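PDB 4MT4: CmeC from Campylobacter jejuni, which probably serves, as an outer membrane factor, as the trimeric channel through which a multidrug efflux system expels its substrates. Local coordinates for residues D42-N45 with L46-V49; Q161-F164 with N165-A169. All blocks are in the same frame, centred on the assembly; numbering follows the deposited sequence.

Contact 1 of 2, residues D42-N45 with L46-V49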
loop_
_atom_site.group_PDB
_atom_site.type_symbol
_atom_site.label_atom_id
_atom_site.label_comp_id
_atom_site.label_asym_id
_atom_site.label_seq_id
_atom_site.Cartn_x
_atom_site.Cartn_y
_atom_site.Cartn_z
ATOM N N ASP B 42 -27.271 22.511 -0.993
ATOM C CA ASP B 42 -28.278 23.144 -0.146
ATOM C C ASP B 42 -28.603 22.278 1.071
ATOM O O ASP B 42 -29.761 22.154 1.472
ATOM C CB ASP B 42 -29.547 23.435 -0.955
ATOM C CG ASP B 42 -29.245 24.060 -2.307
ATOM O OD1 ASP B 42 -28.298 24.871 -2.396
ATOM O OD2 ASP B 42 -29.954 23.735 -3.283
ATOM N N ASP B 43 -27.566 21.682 1.650
ATOM C CA ASP B 43 -27.710 20.810 2.809
ATOM C C ASP B 43 -26.883 21.347 3.975
ATOM O O ASP B 43 -25.654 21.294 3.950
ATOM C CB ASP B 43 -27.283 19.382 2.456
ATOM C CG ASP B 43 -27.713 18.360 3.497
ATOM O OD1 ASP B 43 -27.920 18.734 4.670
ATOM O OD2 ASP B 43 -27.837 17.170 3.136
ATOM N N GLU B 44 -27.560 21.857 4.998
ATOM C CA GLU B 44 -26.873 22.437 6.144
ATOM C C GLU B 44 -26.191 21.354 6.975
ATOM O O GLU B 44 -25.162 21.601 7.604
ATOM C CB GLU B 44 -27.845 23.240 7.012
ATOM C CG GLU B 44 -27.168 24.324 7.837
ATOM C CD GLU B 44 -26.464 25.352 6.972
ATOM O OE1 GLU B 44 -25.217 25.420 7.021
ATOM O OE2 GLU B 44 -27.156 26.094 6.242
ATOM N N ASN B 45 -26.767 20.154 6.971
ATOM C CA ASN B 45 -26.168 19.020 7.666
ATOM C C ASN B 45 -24.855 18.611 7.007
ATOM O O ASN B 45 -23.885 18.270 7.685
ATOM C CB ASN B 45 -27.131 17.832 7.694
ATOM C CG ASN B 45 -28.525 18.220 8.149
ATOM O OD1 ASN B 45 -28.794 18.329 9.345
ATOM N ND2 ASN B 45 -29.423 18.427 7.192
ATOM N N LEU B 46 -24.838 18.648 5.679
ATOM C CA LEU B 46 -23.639 18.329 4.916
ATOM C C LEU B 46 -22.547 19.364 5.169
ATOM O O LEU B 46 -21.374 19.021 5.289
ATOM C CB LEU B 46 -23.956 18.248 3.420
ATOM C CG LEU B 46 -22.779 18.007 2.471
ATOM C CD1 LEU B 46 -22.056 16.713 2.819
ATOM C CD2 LEU B 46 -23.244 17.994 1.021
ATOM N N ASN B 47 -22.943 20.630 5.254
ATOM C CA ASN B 47 -21.999 21.714 5.501
ATOM C C ASN B 47 -21.314 21.576 6.856
ATOM O O ASN B 47 -20.124 21.859 6.994
ATOM C CB ASN B 47 -22.703 23.069 5.408
ATOM C CG ASN B 47 -23.240 23.350 4.018
ATOM O OD1 ASN B 47 -22.787 22.764 3.035
ATOM N ND2 ASN B 47 -24.208 24.256 3.927
ATOM N N LYS B 48 -22.075 21.134 7.853
ATOM C CA LYS B 48 -21.545 20.958 9.200
ATOM C C LYS B 48 -20.542 19.813 9.270
ATOM O O LYS B 48 -19.530 19.911 9.961
ATOM C CB LYS B 48 -22.677 20.709 10.197
ATOM C CG LYS B 48 -23.591 21.898 10.419
ATOM C CD LYS B 48 -24.636 21.591 11.476
ATOM C CE LYS B 48 -25.673 22.695 11.565
ATOM N NZ LYS B 48 -25.054 24.016 11.860
ATOM N N VAL B 49 -20.823 18.729 8.554
ATOM C CA VAL B 49 -19.967 17.549 8.614
ATOM C C VAL B 49 -18.691 17.758 7.797
ATOM O O VAL B 49 -17.681 17.099 8.032
ATOM C CB VAL B 49 -20.708 16.279 8.126
ATOM C CG1 VAL B 49 -20.722 16.203 6.609
ATOM C CG2 VAL B 49 -20.069 15.033 8.714
#

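Contact 2 of 2, residues Q161-F164 with N165-A169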
loop_
_atom_site.group_PDB
_atom_site.type_symbol
_atom_site.label_atom_id
_atom_site.label_comp_id
_atom_site.label_asym_id
_atom_site.label_seq_id
_atom_site.Cartn_x
_atom_site.Cartn_y
_atom_site.Cartn_z
ATOM N N GLN B 161 -19.180 12.188 -0.078
ATOM C CA GLN B 161 -19.667 10.952 -0.677
ATOM C C GLN B 161 -20.013 9.901 0.376
ATOM O O GLN B 161 -20.851 9.033 0.141
ATOM C CB GLN B 161 -18.634 10.393 -1.661
ATOM C CG GLN B 161 -18.498 11.202 -2.947
ATOM C CD GLN B 161 -17.579 10.548 -3.960
ATOM O OE1 GLN B 161 -16.708 9.755 -3.602
ATOM N NE2 GLN B 161 -17.773 10.872 -5.234
ATOM N N THR B 162 -19.369 9.982 1.537
ATOM C CA THR B 162 -19.694 9.096 2.652
ATOM C C THR B 162 -21.020 9.521 3.273
ATOM O O THR B 162 -21.833 8.683 3.668
ATOM C CB THR B 162 -18.590 9.101 3.728
ATOM O OG1 THR B 162 -17.376 8.590 3.166
ATOM C CG2 THR B 162 -18.987 8.241 4.921
ATOM N N TYR B 163 -21.231 10.833 3.346
ATOM C CA TYR B 163 -22.485 11.387 3.844
ATOM C C TYR B 163 -23.662 10.915 3.000
ATOM O O TYR B 163 -24.677 10.467 3.530
ATOM C CB TYR B 163 -22.429 12.918 3.855
ATOM C CG TYR B 163 -23.765 13.591 4.097
ATOM C CD1 TYR B 163 -24.259 13.755 5.384
ATOM C CD2 TYR B 163 -24.527 14.070 3.038
ATOM C CE1 TYR B 163 -25.476 14.373 5.612
ATOM C CE2 TYR B 163 -25.747 14.688 3.254
ATOM C CZ TYR B 163 -26.216 14.837 4.542
ATOM O OH TYR B 163 -27.425 15.452 4.766
ATOM N N PHE B 164 -23.510 11.015 1.684
ATOM C CA PHE B 164 -24.562 10.638 0.748
ATOM C C PHE B 164 -24.815 9.134 0.749
ATOM O O PHE B 164 -25.950 8.689 0.575
ATOM C CB PHE B 164 -24.210 11.113 -0.662
ATOM C CG PHE B 164 -24.550 12.555 -0.916
ATOM C CD1 PHE B 164 -25.714 13.102 -0.403
ATOM C CD2 PHE B 164 -23.704 13.365 -1.656
ATOM C CE1 PHE B 164 -26.035 14.427 -0.629
ATOM C CE2 PHE B 164 -24.018 14.694 -1.886
ATOM C CZ PHE B 164 -25.186 15.225 -1.371
ATOM N N ASN B 165 -23.756 8.353 0.942
ATOM C CA ASN B 165 -23.894 6.908 1.084
ATOM C C ASN B 165 -24.616 6.559 2.380
ATOM O O ASN B 165 -25.320 5.550 2.460
ATOM C CB ASN B 165 -22.529 6.222 1.043
ATOM C CG ASN B 165 -21.944 6.163 -0.353
ATOM O OD1 ASN B 165 -22.668 6.230 -1.346
ATOM N ND2 ASN B 165 -20.625 6.029 -0.436
ATOM N N LEU B 166 -24.436 7.402 3.392
ATOM C CA LEU B 166 -25.111 7.220 4.670
ATOM C C LEU B 166 -26.599 7.535 4.548
ATOM O O LEU B 166 -27.442 6.789 5.050
ATOM C CB LEU B 166 -24.477 8.099 5.745
ATOM C CG LEU B 166 -25.186 8.085 7.100
ATOM C CD1 LEU B 166 -25.192 6.680 7.690
ATOM C CD2 LEU B 166 -24.548 9.074 8.062
ATOM N N VAL B 167 -26.913 8.643 3.882
ATOM C CA VAL B 167 -28.301 9.034 3.649
ATOM C C VAL B 167 -29.001 7.986 2.792
ATOM O O VAL B 167 -30.173 7.674 3.001
ATOM C CB VAL B 167 -28.401 10.412 2.960
ATOM C CG1 VAL B 167 -29.853 10.806 2.772
ATOM C CG2 VAL B 167 -27.668 11.466 3.773
ATOM N N ASN B 168 -28.265 7.448 1.827
ATOM C CA ASN B 168 -28.753 6.363 0.987
ATOM C C ASN B 168 -29.078 5.142 1.841
ATOM O O ASN B 168 -30.069 4.451 1.612
ATOM C CB ASN B 168 -27.712 6.009 -0.075
ATOM C CG ASN B 168 -28.272 5.151 -1.194
ATOM O OD1 ASN B 168 -27.577 4.862 -2.167
ATOM N ND2 ASN B 168 -29.532 4.751 -1.072
ATOM N N ALA B 169 -28.232 4.892 2.833
ATOM C CA ALA B 169 -28.409 3.760 3.730
ATOM C C ALA B 169 -29.601 3.973 4.658
ATOM O O ALA B 169 -30.319 3.029 4.983
ATOM C CB ALA B 169 -27.145 3.523 4.534
#

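Contact 1 of 2, residues D42-N45 with L46-V49
Asp43 OD1 accepts from Leu46 N at 3.2 Å, a weak capping bond with an N-H...O angle of 154°, and this places Asp43 at the N-cap of helix 44-56. The same oxygen takes two more donors from Asn45. One is ND2 of its side chain, 3.0 Å from Asp43 OD1 on the syn side and close to the carboxylate plane; the other is its backbone N, a weak bond at 2.9 Å from Asp43 OD1. With CG anti to its own backbone N (chi1 -166°), the Asp43 carboxylate reaches forward over the first turn, and its CB packs against Leu46 CB. The second carboxylate oxygen, OD2, probably shares a hydrogen bond with Tyr163 OH of helix 129-195. Asp43 O begins the helical ladder by accepting from Asn47 N at 3.1 Å; Lys48 N to Glu44 O and Val49 N to Asn45 O continue it. On the exposed side, Asn47 ND2 makes a long, weak bond of 3.5 Å to Glu44 OE1, the carboxylate and amide planes standing 69° apart. Three N-H groups converging on OD1, together with the positive end of the helix dipole, would be expected to favour the carboxylate form of Asp43.

Contact 2 of 2, residues Q161-F164 with N165-A169
Val167 CG2 sits over one face of the Tyr163 ring, 3.9 Å from its centroid and 17° off the normal, which meets the geometry of a CH-pi contact. The methyl is displaced toward the rim; CZ and CE2 are its nearest ring carbons, both at 3.8 Å from Val167 CG2. Two torsions produce this overlap: Tyr163 CG lies anti to the backbone N (chi1 169°), and Val167 CG2 lies anti to its own carbonyl carbon, pointing back along the helix. The same methyl also rests 3.2 Å from Tyr163 O, the carbonyl that accepts from Val167 N at 2.9 Å, so backbone bond and side-chain packing join the same two residues. Phe164 CE1 lies at the Tyr163 ring edge, in its plane, and the Phe164 ring packs edge-to-face with Phe41. Tyr250 and Tyr433 also touch Val167, completing a densely packed apolar side, which Tyr163 OH leaves for Asp43 of helix 44-56 and Gln251 N.

The partly exposed side is polar and more loosely joined. Asn165 lays its amide beside the preceding turn, ND2 lying 3.1 Å from Gln161 O, but the poor angle there rules out a hydrogen bond; that carbonyl accepts from Asn165 N instead, the donor standing 40° out of the carbonyl plane. The amide ends of Gln161, Asn165 and Asn168 look to helix 411-445: Gln161 NE2 bonds Asp441 OD1 and Asn437 O, Asn168 ND2 bonds Asn430 OD1, and Asn165 OD1 takes a weak bond from Asn437 ND2. Thr162 OG1 instead turns back to Asn158 O of its own helix. Residues 161-169 thus meet helix 411-445 in two ways, by apolar packing through Phe164 and Val167 and by directional amide hydrogen bonds.

In the fold
Contact 1 precedes contact 2 in the chain, with centres about 13 Å apart, and their side chains meet directly. Asp43 OD2 and Tyr163 OH are modelled 2.4 Å apart, unusually short, so a hydrogen bond between the cap of helix 44-56 and the long helix 129-195 is probable but its length doubtful; Gln251 N is a second partner of the hydroxyl. Apolar packing backs this link: Leu46 CD1 is 3.6 Å from Tyr163 CD2, and Leu46 CD2 is 4.1 Å from Phe164 CZ. Both contacts belong to the helical part of the subunit, separate from its transmembrane beta strands, and no other chain of the trimer touches either. Neither includes a residue of the lipid pocket formed by Cys1, Ile124, Asp125 and Leu126.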